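Local structure of CRISPR-associated protein CasA/Cse1 (Thermus thermophilus, 4AN8) at residues L427-L432 / L466-A471; H435-A440 / E459-A464; E213-I218 / G240-Y245. The protein forms part of the Cascade ribonucleoprotein complex, through which type I-E CRISPR immunity probably recognises invading nucleic acids with the help of CRISPR RNA. All coordinates share one frame; numbering follows the deposited sequence.

Interaction 1. Residues L427-L432 / L466-A471; sequences LPLERL and LEAWKA
Ala-468 sits with its methyl group between Leu-429 and Leu-432, where the first turn of helix 429-446 meets the C-terminal half of helix 453-476. The backbones come close here, with CA of Leu-429 and CA of Ala-468 5.0 Å apart, a spacing that the small alanine side chain permits. CB of Ala-468 lies 3.3 Å from the carbonyl O of Leu-429 and also packs on CB of Leu-432, 3.7 Å away.

The apolar side chains divide over two flanks. On one, Leu-429 holds CG anti to its backbone N (chi1 -174°), and its CD1 rests against the backbone of the other helix, 3.7 Å from N of Trp-469. The same methyl touches CB of Ala-468 and CB of Trp-469, and lies near the plane of the indole, at its edge and not over a face. Leu-429 also reaches Leu-392 of helix 372-403, which brings a third helix to this flank. On the other, CD2 of Leu-432 meets CB of Ala-471 at 3.9 Å. Pro-428, the N-cap residue of its helix, adds its ring: CG lies 3.7 Å from O of Ala-471 and somewhat farther from that residue's CB.

The hydrogen bonds near this contact stay inside a helix or lead to another one. N of Leu-432 gives the first-turn bond to O of Pro-428, at 3.1 Å. The indole of Trp-469 leads away toward helix 483-499, where NE1 is hydrogen-bonded to Glu-490 and the ring stacks with Phe-493.

Methyl, methylene and ring carbons pack on one another and on the backbone of the opposite segment, so the two are held by close fit and burial of apolar surface; directional bonding between them plays no part.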
ATOM      1  N   LEU A 427      16.870 -12.271  23.085  1.00 48.54           N
ATOM      2  CA  LEU A 427      17.420 -11.036  23.635  1.00 48.54           C
ATOM      3  C   LEU A 427      16.638  -9.863  23.069  1.00 48.54           C
ATOM      4  O   LEU A 427      16.379  -9.820  21.876  1.00 48.54           O
ATOM      5  CB  LEU A 427      18.907 -10.906  23.291  1.00 50.09           C
ATOM      6  CG  LEU A 427      19.855 -11.991  23.820  1.00 50.09           C
ATOM      7  CD1 LEU A 427      21.229 -11.852  23.175  1.00 50.09           C
ATOM      8  CD2 LEU A 427      19.967 -11.936  25.342  1.00 50.09           C
ATOM      9  N   PRO A 428      16.247  -8.913  23.925  1.00 42.33           N
ATOM     10  CA  PRO A 428      15.450  -7.750  23.509  1.00 42.33           C
ATOM     11  C   PRO A 428      16.241  -6.644  22.807  1.00 42.33           C
ATOM     12  O   PRO A 428      15.689  -5.578  22.546  1.00 42.33           O
ATOM     13  CB  PRO A 428      14.926  -7.202  24.838  1.00 30.53           C
ATOM     14  CG  PRO A 428      15.963  -7.622  25.846  1.00 30.53           C
ATOM     15  CD  PRO A 428      16.448  -8.961  25.382  1.00 30.53           C
ATOM     16  N   LEU A 429      17.506  -6.882  22.489  1.00 36.59           N
ATOM     17  CA  LEU A 429      18.358  -5.789  22.039  1.00 36.59           C
ATOM     18  C   LEU A 429      17.938  -5.175  20.676  1.00 36.59           C
ATOM     19  O   LEU A 429      17.690  -3.970  20.577  1.00 36.59           O
ATOM     20  CB  LEU A 429      19.822  -6.242  22.031  1.00 24.89           C
ATOM     21  CG  LEU A 429      20.831  -5.143  21.725  1.00 24.89           C
ATOM     22  CD1 LEU A 429      20.748  -4.093  22.798  1.00 24.89           C
ATOM     23  CD2 LEU A 429      22.242  -5.730  21.627  1.00 24.89           C
ATOM     24  N   GLU A 430      17.854  -6.000  19.638  1.00 36.46           N
ATOM     25  CA  GLU A 430      17.585  -5.487  18.295  1.00 36.46           C
ATOM     26  C   GLU A 430      16.136  -5.049  18.148  1.00 36.46           C
ATOM     27  O   GLU A 430      15.848  -4.001  17.563  1.00 36.46           O
ATOM     28  CB  GLU A 430      17.904  -6.541  17.242  1.00 49.86           C
ATOM     29  CG  GLU A 430      19.374  -6.812  17.028  1.00 49.86           C
ATOM     30  CD  GLU A 430      19.580  -7.959  16.061  1.00 49.86           C
ATOM     31  OE1 GLU A 430      19.467  -7.729  14.832  1.00 49.86           O
ATOM     32  OE2 GLU A 430      19.814  -9.098  16.531  1.00 49.86           O
ATOM     33  N   ARG A 431      15.229  -5.864  18.675  1.00 34.44           N
ATOM     34  CA  ARG A 431      13.807  -5.553  18.653  1.00 34.44           C
ATOM     35  C   ARG A 431      13.535  -4.190  19.273  1.00 34.44           C
ATOM     36  O   ARG A 431      12.788  -3.389  18.710  1.00 34.44           O
ATOM     37  CB  ARG A 431      13.004  -6.652  19.349  1.00 60.10           C
ATOM     38  CG  ARG A 431      11.510  -6.420  19.387  1.00 60.10           C
ATOM     39  CD  ARG A 431      10.760  -7.640  19.936  1.00 60.10           C
ATOM     40  NE  ARG A 431      11.166  -8.026  21.290  1.00 60.10           N
ATOM     41  CZ  ARG A 431      10.767  -7.411  22.403  1.00 60.10           C
ATOM     42  NH1 ARG A 431       9.959  -6.358  22.340  1.00 60.10           N
ATOM     43  NH2 ARG A 431      11.188  -7.841  23.588  1.00 60.10           N
ATOM     44  N   LEU A 432      14.153  -3.895  20.413  1.00 30.52           N
ATOM     45  CA  LEU A 432      13.853  -2.627  21.085  1.00 30.52           C
ATOM     46  C   LEU A 432      14.524  -1.416  20.442  1.00 30.52           C
ATOM     47  O   LEU A 432      13.944  -0.338  20.381  1.00 30.52           O
ATOM     48  CB  LEU A 432      14.174  -2.688  22.579  1.00 51.94           C
ATOM     49  CG  LEU A 432      13.008  -3.185  23.428  1.00 51.94           C
ATOM     50  CD1 LEU A 432      12.958  -4.693  23.386  1.00 51.94           C
ATOM     51  CD2 LEU A 432      13.132  -2.692  24.863  1.00 51.94           C
ATOM     52  N   LEU A 466      20.693   2.832  24.155  1.00 42.52           N
ATOM     53  CA  LEU A 466      20.728   2.829  25.629  1.00 42.52           C
ATOM     54  C   LEU A 466      19.526   2.141  26.243  1.00 42.52           C
ATOM     55  O   LEU A 466      19.669   1.304  27.124  1.00 42.52           O
ATOM     56  CB  LEU A 466      20.797   4.254  26.175  1.00 44.41           C
ATOM     57  CG  LEU A 466      22.170   4.914  26.162  1.00 44.41           C
ATOM     58  CD1 LEU A 466      22.053   6.411  26.416  1.00 44.41           C
ATOM     59  CD2 LEU A 466      23.070   4.258  27.181  1.00 44.41           C
ATOM     60  N   GLU A 467      18.340   2.501  25.776  1.00 45.02           N
ATOM     61  CA  GLU A 467      17.114   1.870  26.238  1.00 45.02           C
ATOM     62  C   GLU A 467      17.096   0.368  25.953  1.00 45.02           C
ATOM     63  O   GLU A 467      16.585  -0.413  26.745  1.00 45.02           O
ATOM     64  CB  GLU A 467      15.908   2.549  25.584  1.00 98.56           C
ATOM     65  CG  GLU A 467      14.559   2.102  26.113  1.00 98.56           C
ATOM     66  CD  GLU A 467      13.425   3.000  25.648  1.00 98.56           C
ATOM     67  OE1 GLU A 467      13.366   3.321  24.439  1.00 98.56           O
ATOM     68  OE2 GLU A 467      12.596   3.396  26.496  1.00 98.56           O
ATOM     69  N   ALA A 468      17.650  -0.044  24.818  1.00 35.17           N
ATOM     70  CA  ALA A 468      17.579  -1.454  24.436  1.00 35.17           C
ATOM     71  C   ALA A 468      18.613  -2.294  25.183  1.00 35.17           C
ATOM     72  O   ALA A 468      18.367  -3.452  25.522  1.00 35.17           O
ATOM     73  CB  ALA A 468      17.749  -1.616  22.923  1.00 26.91           C
ATOM     74  N   TRP A 469      19.779  -1.712  25.423  1.00 38.57           N
ATOM     75  CA  TRP A 469      20.812  -2.420  26.153  1.00 38.57           C
ATOM     76  C   TRP A 469      20.407  -2.542  27.641  1.00 38.57           C
ATOM     77  O   TRP A 469      20.532  -3.619  28.245  1.00 38.57           O
ATOM     78  CB  TRP A 469      22.179  -1.745  25.965  1.00 33.32           C
ATOM     79  CG  TRP A 469      23.237  -2.338  26.833  1.00 33.32           C
ATOM     80  CD1 TRP A 469      23.868  -1.732  27.886  1.00 33.32           C
ATOM     81  CD2 TRP A 469      23.765  -3.666  26.754  1.00 33.32           C
ATOM     82  NE1 TRP A 469      24.757  -2.601  28.457  1.00 33.32           N
ATOM     83  CE2 TRP A 469      24.715  -3.796  27.784  1.00 33.32           C
ATOM     84  CE3 TRP A 469      23.531  -4.757  25.909  1.00 33.32           C
ATOM     85  CZ2 TRP A 469      25.428  -4.969  27.996  1.00 33.32           C
ATOM     86  CZ3 TRP A 469      24.238  -5.930  26.128  1.00 33.32           C
ATOM     87  CH2 TRP A 469      25.178  -6.023  27.165  1.00 33.32           C
ATOM     88  N   LYS A 470      19.884  -1.452  28.204  1.00 46.57           N
ATOM     89  CA  LYS A 470      19.321  -1.499  29.549  1.00 46.57           C
ATOM     90  C   LYS A 470      18.398  -2.699  29.713  1.00 46.57           C
ATOM     91  O   LYS A 470      18.480  -3.423  30.702  1.00 46.57           O
ATOM     92  CB  LYS A 470      18.567  -0.211  29.887  1.00 76.19           C
ATOM     93  CG  LYS A 470      17.885  -0.239  31.249  1.00 76.19           C
ATOM     94  CD  LYS A 470      17.228   1.100  31.567  1.00 76.19           C
ATOM     95  CE  LYS A 470      16.250   1.001  32.737  1.00 76.19           C
ATOM     96  NZ  LYS A 470      16.922   0.706  34.035  1.00 76.19           N
ATOM     97  N   ALA A 471      17.536  -2.925  28.727  1.00 44.04           N
ATOM     98  CA  ALA A 471      16.571  -4.015  28.806  1.00 44.04           C
ATOM     99  C   ALA A 471      17.240  -5.374  28.701  1.00 44.04           C
ATOM    100  O   ALA A 471      16.748  -6.364  29.238  1.00 44.04           O
ATOM    101  CB  ALA A 471      15.496  -3.856  27.728  1.00 29.08           C
TER

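Interaction 2. Residues H435-A440 / E459-A464; sequences HALDGA and EALRGA
Helices 429-446 and 453-476 form an antiparallel pair in the C-terminal helical region, and Ala-436, Leu-437 and Ala-440 meet Ala-460, Leu-461 and Ala-464 across it. The short segments run at 150° to each other, with axes 9.3 Å apart at closest approach.

Two alanine pairs allow the helices to approach. CB of Ala-436 faces CB of Ala-464 at 3.7 Å, and one turn along, CB of Ala-440 meets CB of Ala-460 at the same distance. Because the helices run in opposite senses, the residue number rises by four on one as it falls by four on the other.

Beside this row, Leu-437 leans in with CG anti to its carbonyl carbon (chi1 -66°). Both methyls take part: CD2 presses on CB of Ala-464 at 3.6 Å, and CD1 meets CD2 of Leu-461 at 3.7 Å. The two leucine side chains cross obliquely, and that one methyl of Leu-461 touches both methyls of Leu-437. Helix 372-403 adjoins this side, its Ala-385 touching both leucines. Tyr-433, one turn before Leu-437, touches Leu-461 and Ala-464.

Small residues facing each other, with leucines filling the flank shared with a third helix, are typical of an antiparallel pair within a helical bundle, here the C-terminal bundle of the Cse1 fold, with helix 372-403 beside it.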
ATOM      1  N   HIS A 435      12.250  -0.817  17.437  1.00 30.07           N
ATOM      2  CA  HIS A 435      10.964  -0.345  17.935  1.00 30.07           C
ATOM      3  C   HIS A 435      11.038   1.095  18.441  1.00 30.07           C
ATOM      4  O   HIS A 435      10.139   1.908  18.194  1.00 30.07           O
ATOM      5  CB  HIS A 435      10.433  -1.251  19.039  1.00 51.64           C
ATOM      6  CG  HIS A 435       9.102  -0.822  19.565  1.00 51.64           C
ATOM      7  ND1 HIS A 435       7.942  -1.514  19.302  1.00 51.64           N
ATOM      8  CD2 HIS A 435       8.745   0.251  20.311  1.00 51.64           C
ATOM      9  CE1 HIS A 435       6.924  -0.894  19.878  1.00 51.64           C
ATOM     10  NE2 HIS A 435       7.385   0.179  20.495  1.00 51.64           N
ATOM     11  N   ALA A 436      12.107   1.419  19.151  1.00 30.67           N
ATOM     12  CA  ALA A 436      12.271   2.786  19.631  1.00 30.67           C
ATOM     13  C   ALA A 436      12.396   3.753  18.475  1.00 30.67           C
ATOM     14  O   ALA A 436      11.859   4.859  18.528  1.00 30.67           O
ATOM     15  CB  ALA A 436      13.480   2.899  20.533  1.00 24.82           C
ATOM     16  N   LEU A 437      13.123   3.348  17.433  1.00 25.35           N
ATOM     17  CA  LEU A 437      13.324   4.209  16.254  1.00 25.35           C
ATOM     18  C   LEU A 437      12.044   4.371  15.410  1.00 25.35           C
ATOM     19  O   LEU A 437      11.831   5.421  14.799  1.00 25.35           O
ATOM     20  CB  LEU A 437      14.460   3.663  15.396  1.00 29.17           C
ATOM     21  CG  LEU A 437      15.845   3.712  16.057  1.00 29.17           C
ATOM     22  CD1 LEU A 437      16.891   3.315  15.033  1.00 29.17           C
ATOM     23  CD2 LEU A 437      16.135   5.106  16.582  1.00 29.17           C
ATOM     24  N   ASP A 438      11.194   3.347  15.386  1.00 32.90           N
ATOM     25  CA  ASP A 438       9.870   3.484  14.768  1.00 32.90           C
ATOM     26  C   ASP A 438       9.097   4.673  15.353  1.00 32.90           C
ATOM     27  O   ASP A 438       8.455   5.412  14.616  1.00 32.90           O
ATOM     28  CB  ASP A 438       9.043   2.207  14.918  1.00 34.09           C
ATOM     29  CG  ASP A 438       9.523   1.096  14.019  1.00 34.09           C
ATOM     30  OD1 ASP A 438      10.069   1.380  12.921  1.00 34.09           O
ATOM     31  OD2 ASP A 438       9.362  -0.083  14.411  1.00 34.09           O
ATOM     32  N   GLY A 439       9.175   4.861  16.676  1.00 34.40           N
ATOM     33  CA  GLY A 439       8.594   6.022  17.322  1.00 34.40           C
ATOM     34  C   GLY A 439       9.354   7.314  17.064  1.00 34.40           C
ATOM     35  O   GLY A 439       8.769   8.397  17.013  1.00 34.40           O
ATOM     36  N   ALA A 440      10.670   7.222  16.905  1.00 32.02           N
ATOM     37  CA  ALA A 440      11.459   8.430  16.708  1.00 32.02           C
ATOM     38  C   ALA A 440      11.462   8.886  15.251  1.00 32.02           C
ATOM     39  O   ALA A 440      11.629  10.079  14.970  1.00 32.02           O
ATOM     40  CB  ALA A 440      12.893   8.223  17.193  1.00 35.28           C
ATOM     41  N   GLU A 459      20.680  11.826  18.713  1.00 36.93           N
ATOM     42  CA  GLU A 459      20.148  11.724  20.063  1.00 36.93           C
ATOM     43  C   GLU A 459      19.183  10.545  20.179  1.00 36.93           C
ATOM     44  O   GLU A 459      19.232   9.776  21.149  1.00 36.93           O
ATOM     45  CB  GLU A 459      19.448  13.021  20.471  1.00111.78           C
ATOM     46  CG  GLU A 459      20.307  14.268  20.311  1.00111.78           C
ATOM     47  CD  GLU A 459      21.651  14.160  21.015  1.00111.78           C
ATOM     48  OE1 GLU A 459      21.770  13.361  21.970  1.00111.78           O
ATOM     49  OE2 GLU A 459      22.594  14.875  20.606  1.00111.78           O
ATOM     50  N   ALA A 460      18.306  10.396  19.190  1.00 31.06           N
ATOM     51  CA  ALA A 460      17.328   9.311  19.231  1.00 31.06           C
ATOM     52  C   ALA A 460      18.020   7.963  19.098  1.00 31.06           C
ATOM     53  O   ALA A 460      17.646   7.009  19.761  1.00 31.06           O
ATOM     54  CB  ALA A 460      16.267   9.494  18.150  1.00 27.81           C
ATOM     55  N   LEU A 461      19.039   7.889  18.245  1.00 32.91           N
ATOM     56  CA  LEU A 461      19.830   6.664  18.119  1.00 32.91           C
ATOM     57  C   LEU A 461      20.454   6.269  19.465  1.00 32.91           C
ATOM     58  O   LEU A 461      20.423   5.102  19.869  1.00 32.91           O
ATOM     59  CB  LEU A 461      20.924   6.824  17.061  1.00 46.49           C
ATOM     60  CG  LEU A 461      20.462   6.925  15.607  1.00 46.49           C
ATOM     61  CD1 LEU A 461      21.641   7.054  14.660  1.00 46.49           C
ATOM     62  CD2 LEU A 461      19.635   5.717  15.248  1.00 46.49           C
ATOM     63  N   ARG A 462      21.013   7.253  20.161  1.00 38.87           N
ATOM     64  CA  ARG A 462      21.628   7.010  21.463  1.00 38.87           C
ATOM     65  C   ARG A 462      20.599   6.432  22.440  1.00 38.87           C
ATOM     66  O   ARG A 462      20.806   5.365  23.029  1.00 38.87           O
ATOM     67  CB  ARG A 462      22.238   8.308  22.002  1.00 73.52           C
ATOM     68  CG  ARG A 462      23.457   8.117  22.884  1.00 73.52           C
ATOM     69  CD  ARG A 462      24.243   9.416  23.037  1.00 73.52           C
ATOM     70  NE  ARG A 462      25.575   9.330  22.429  1.00 73.52           N
ATOM     71  CZ  ARG A 462      26.043  10.172  21.508  1.00 73.52           C
ATOM     72  NH1 ARG A 462      25.295  11.181  21.077  1.00 73.52           N
ATOM     73  NH2 ARG A 462      27.267  10.011  21.017  1.00 73.52           N
ATOM     74  N   GLY A 463      19.472   7.122  22.578  1.00 38.78           N
ATOM     75  CA  GLY A 463      18.429   6.702  23.493  1.00 38.78           C
ATOM     76  C   GLY A 463      17.868   5.350  23.128  1.00 38.78           C
ATOM     77  O   GLY A 463      17.554   4.535  24.007  1.00 38.78           O
ATOM     78  N   ALA A 464      17.721   5.098  21.829  1.00 32.20           N
ATOM     79  CA  ALA A 464      17.210   3.807  21.389  1.00 32.20           C
ATOM     80  C   ALA A 464      18.169   2.704  21.820  1.00 32.20           C
ATOM     81  O   ALA A 464      17.752   1.700  22.397  1.00 32.20           O
ATOM     82  CB  ALA A 464      17.013   3.791  19.865  1.00 38.63           C
TER

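Interaction 3. Residues E213-I218 / G240-Y245; sequences EDDAPI and GRTRVY
Asp-215 lays its carboxylate against the first turn of helix 241-245 and takes three hydrogen bonds from it. CG stands anti to the backbone N (chi1 -175°), directing the group toward the helix start. OD1 accepts from N of Arg-243 at 2.9 Å and OD2 from N of Thr-242 at 2.8 Å. Each oxygen uses its syn lone pair, so the carboxylate spans two consecutive amides as a fork.

OD2 has further donors. The hydroxyl OG1 of Thr-242 gives it a bond of 2.8 Å from above the carboxylate plane, 51° out of it, and the hydroxyl of Tyr-210 supplies another from outside the segments. OG1 also lies 3.3 Å from CD of Pro-217, whose ring runs alongside the threonine and points the same way.

Arg-243 bends at chi3 (-59°), and its NH1 donates to the carbonyl O of Asp-214 at 3.2 Å. That oxygen lies in the guanidinium plane, at its edge. NH1 is also hydrogen-bonded to O of Thr-239, just before the helix. OD1 of Asp-215, in contrast, lies over a guanidinium face, 4.1 Å from NH1, so the opposite charges are near without a salt bridge. Nearer the backbone, CB of Arg-243 packs on O of Ala-216 at 3.2 Å. Arg-241 turns the other way, its guanidinium bonded to the carbonyl oxygens of Val-208 and Pro-209.

Gly-240, the N-cap residue, has a positive phi that glycine adopts readily, and its missing side chain leaves room for OD1 of Asp-215, 3.1 Å from its C. The buried negative charge is probably stabilised by the positive end of the helix dipole as well as by its donors. The grip is typical of side-chain capping of a helix N-terminus, by an aspartate from a loop earlier in the chain.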
ATOM      1  N   GLU A 213      -4.085   8.082 -23.733  1.00 40.65           N
ATOM      2  CA  GLU A 213      -3.738   7.243 -24.880  1.00 40.65           C
ATOM      3  C   GLU A 213      -3.281   5.817 -24.507  1.00 40.65           C
ATOM      4  O   GLU A 213      -2.392   5.641 -23.675  1.00 40.65           O
ATOM      5  CB  GLU A 213      -2.689   7.940 -25.755  1.00110.03           C
ATOM      6  CG  GLU A 213      -3.234   9.101 -26.594  1.00110.03           C
ATOM      7  CD  GLU A 213      -3.495  10.368 -25.786  1.00110.03           C
ATOM      8  OE1 GLU A 213      -2.968  10.479 -24.658  1.00110.03           O
ATOM      9  OE2 GLU A 213      -4.223  11.257 -26.284  1.00110.03           O
ATOM     10  N   ASP A 214      -3.891   4.810 -25.127  1.00 46.70           N
ATOM     11  CA  ASP A 214      -3.425   3.425 -25.003  1.00 46.70           C
ATOM     12  C   ASP A 214      -3.780   2.835 -23.649  1.00 46.70           C
ATOM     13  O   ASP A 214      -3.136   1.904 -23.167  1.00 46.70           O
ATOM     14  CB  ASP A 214      -1.910   3.325 -25.234  1.00 77.25           C
ATOM     15  CG  ASP A 214      -1.520   3.504 -26.700  1.00 77.25           C
ATOM     16  OD1 ASP A 214      -1.485   4.660 -27.175  1.00 77.25           O
ATOM     17  OD2 ASP A 214      -1.232   2.490 -27.374  1.00 77.25           O
ATOM     18  N   ASP A 215      -4.806   3.394 -23.027  1.00 32.12           N
ATOM     19  CA  ASP A 215      -5.203   2.952 -21.716  1.00 32.12           C
ATOM     20  C   ASP A 215      -6.713   2.927 -21.714  1.00 32.12           C
ATOM     21  O   ASP A 215      -7.351   3.631 -22.490  1.00 32.12           O
ATOM     22  CB  ASP A 215      -4.662   3.909 -20.648  1.00 27.37           C
ATOM     23  CG  ASP A 215      -4.952   3.433 -19.226  1.00 27.37           C
ATOM     24  OD1 ASP A 215      -4.964   2.217 -18.988  1.00 27.37           O
ATOM     25  OD2 ASP A 215      -5.175   4.282 -18.347  1.00 27.37           O
ATOM     26  N   ALA A 216      -7.281   2.096 -20.855  1.00 20.46           N
ATOM     27  CA  ALA A 216      -8.718   2.025 -20.697  1.00 20.46           C
ATOM     28  C   ALA A 216      -8.968   1.182 -19.460  1.00 20.46           C
ATOM     29  O   ALA A 216      -8.300   0.171 -19.255  1.00 20.46           O
ATOM     30  CB  ALA A 216      -9.368   1.360 -21.946  1.00 19.12           C
ATOM     31  N   PRO A 217      -9.903   1.612 -18.623  1.00 23.65           N
ATOM     32  CA  PRO A 217     -10.302   0.790 -17.482  1.00 23.65           C
ATOM     33  C   PRO A 217     -11.187  -0.360 -17.971  1.00 23.65           C
ATOM     34  O   PRO A 217     -11.677  -0.328 -19.118  1.00 23.65           O
ATOM     35  CB  PRO A 217     -11.111   1.760 -16.608  1.00 22.51           C
ATOM     36  CG  PRO A 217     -11.656   2.796 -17.603  1.00 22.51           C
ATOM     37  CD  PRO A 217     -10.579   2.926 -18.665  1.00 22.51           C
ATOM     38  N   ILE A 218     -11.385  -1.354 -17.107  1.00 23.77           N
ATOM     39  CA  ILE A 218     -12.093  -2.560 -17.472  1.00 23.77           C
ATOM     40  C   ILE A 218     -13.483  -2.275 -18.047  1.00 23.77           C
ATOM     41  O   ILE A 218     -13.952  -3.020 -18.910  1.00 23.77           O
ATOM     42  CB  ILE A 218     -12.214  -3.529 -16.268  1.00 17.32           C
ATOM     43  CG1 ILE A 218     -12.671  -4.932 -16.731  1.00 17.32           C
ATOM     44  CG2 ILE A 218     -13.163  -2.948 -15.177  1.00 17.32           C
ATOM     45  CD1 ILE A 218     -11.662  -5.650 -17.632  1.00 17.32           C
ATOM     46  N   GLY A 240      -0.687   0.704 -18.800  1.00 27.10           N
ATOM     47  CA  GLY A 240      -1.865   1.553 -18.810  1.00 27.10           C
ATOM     48  C   GLY A 240      -2.348   1.770 -17.389  1.00 27.10           C
ATOM     49  O   GLY A 240      -2.755   0.824 -16.711  1.00 27.10           O
ATOM     50  N   ARG A 241      -2.302   3.017 -16.931  1.00 21.82           N
ATOM     51  CA  ARG A 241      -2.585   3.319 -15.536  1.00 21.82           C
ATOM     52  C   ARG A 241      -3.952   2.802 -15.074  1.00 21.82           C
ATOM     53  O   ARG A 241      -4.041   2.098 -14.074  1.00 21.82           O
ATOM     54  CB  ARG A 241      -2.461   4.816 -15.248  1.00 16.48           C
ATOM     55  CG  ARG A 241      -2.583   5.156 -13.756  1.00 16.48           C
ATOM     56  CD  ARG A 241      -2.550   6.653 -13.545  1.00 16.48           C
ATOM     57  NE  ARG A 241      -1.313   7.235 -14.055  1.00 16.48           N
ATOM     58  CZ  ARG A 241      -1.037   8.528 -14.047  1.00 16.48           C
ATOM     59  NH1 ARG A 241      -1.909   9.409 -13.529  1.00 16.48           N
ATOM     60  NH2 ARG A 241       0.122   8.941 -14.540  1.00 16.48           N
ATOM     61  N   THR A 242      -5.016   3.151 -15.787  1.00 14.96           N
ATOM     62  CA  THR A 242      -6.338   2.768 -15.322  1.00 14.96           C
ATOM     63  C   THR A 242      -6.644   1.328 -15.644  1.00 14.96           C
ATOM     64  O   THR A 242      -7.494   0.716 -14.988  1.00 14.96           O
ATOM     65  CB  THR A 242      -7.442   3.688 -15.856  1.00 19.89           C
ATOM     66  OG1 THR A 242      -7.649   3.436 -17.248  1.00 19.89           O
ATOM     67  CG2 THR A 242      -7.032   5.132 -15.657  1.00 19.89           C
ATOM     68  N   ARG A 243      -5.960   0.774 -16.643  1.00 19.05           N
ATOM     69  CA  ARG A 243      -6.152  -0.646 -16.962  1.00 19.05           C
ATOM     70  C   ARG A 243      -5.571  -1.434 -15.792  1.00 19.05           C
ATOM     71  O   ARG A 243      -6.147  -2.385 -15.314  1.00 19.05           O
ATOM     72  CB  ARG A 243      -5.457  -1.028 -18.288  1.00 21.20           C
ATOM     73  CG  ARG A 243      -5.426  -2.526 -18.563  1.00 21.20           C
ATOM     74  CD  ARG A 243      -4.716  -2.887 -19.906  1.00 21.20           C
ATOM     75  NE  ARG A 243      -5.353  -2.245 -21.063  1.00 21.20           N
ATOM     76  CZ  ARG A 243      -4.799  -1.239 -21.745  1.00 21.20           C
ATOM     77  NH1 ARG A 243      -3.593  -0.763 -21.425  1.00 21.20           N
ATOM     78  NH2 ARG A 243      -5.440  -0.711 -22.769  1.00 21.20           N
ATOM     79  N   VAL A 244      -4.411  -1.017 -15.330  1.00 16.51           N
ATOM     80  CA  VAL A 244      -3.825  -1.635 -14.154  1.00 16.51           C
ATOM     81  C   VAL A 244      -4.612  -1.391 -12.850  1.00 16.51           C
ATOM     82  O   VAL A 244      -4.798  -2.313 -12.090  1.00 16.51           O
ATOM     83  CB  VAL A 244      -2.337  -1.307 -14.042  1.00 14.78           C
ATOM     84  CG1 VAL A 244      -1.752  -1.885 -12.739  1.00 14.78           C
ATOM     85  CG2 VAL A 244      -1.623  -1.908 -15.252  1.00 14.78           C
ATOM     86  N   TYR A 245      -5.108  -0.177 -12.627  1.00 19.31           N
ATOM     87  CA  TYR A 245      -5.978   0.123 -11.474  1.00 19.31           C
ATOM     88  C   TYR A 245      -7.234  -0.752 -11.429  1.00 19.31           C
ATOM     89  O   TYR A 245      -7.802  -1.004 -10.364  1.00 19.31           O
ATOM     90  CB  TYR A 245      -6.453   1.582 -11.527  1.00 17.81           C
ATOM     91  CG  TYR A 245      -5.449   2.624 -11.064  1.00 17.81           C
ATOM     92  CD1 TYR A 245      -4.150   2.268 -10.649  1.00 17.81           C
ATOM     93  CD2 TYR A 245      -5.799   3.967 -11.048  1.00 17.81           C
ATOM     94  CE1 TYR A 245      -3.256   3.233 -10.221  1.00 17.81           C
ATOM     95  CE2 TYR A 245      -4.912   4.939 -10.619  1.00 17.81           C
ATOM     96  CZ  TYR A 245      -3.652   4.575 -10.205  1.00 17.81           C
ATOM     97  OH  TYR A 245      -2.795   5.568  -9.799  1.00 17.81           O
TER

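In the fold
Interactions 1 and 2 join the same two helices, 429-446 and 453-476, with centres 11 Å apart, and they touch where OE1 of Glu-467 packs on CB of Ala-436. Interaction 2 is the more buried; interaction 1, at the start of helix 429-446, is only partly so. Both rely on alanines and leucines. Interaction 3 lies on the other side of the chain's centre, about 34 Å from interaction 1 and 26 Å from interaction 2 between nearest atoms. Also partly buried, it fastens an irregular loop to a short helix, and where the helix pair relies on apolar fit, it uses charge and directed hydrogen bonds.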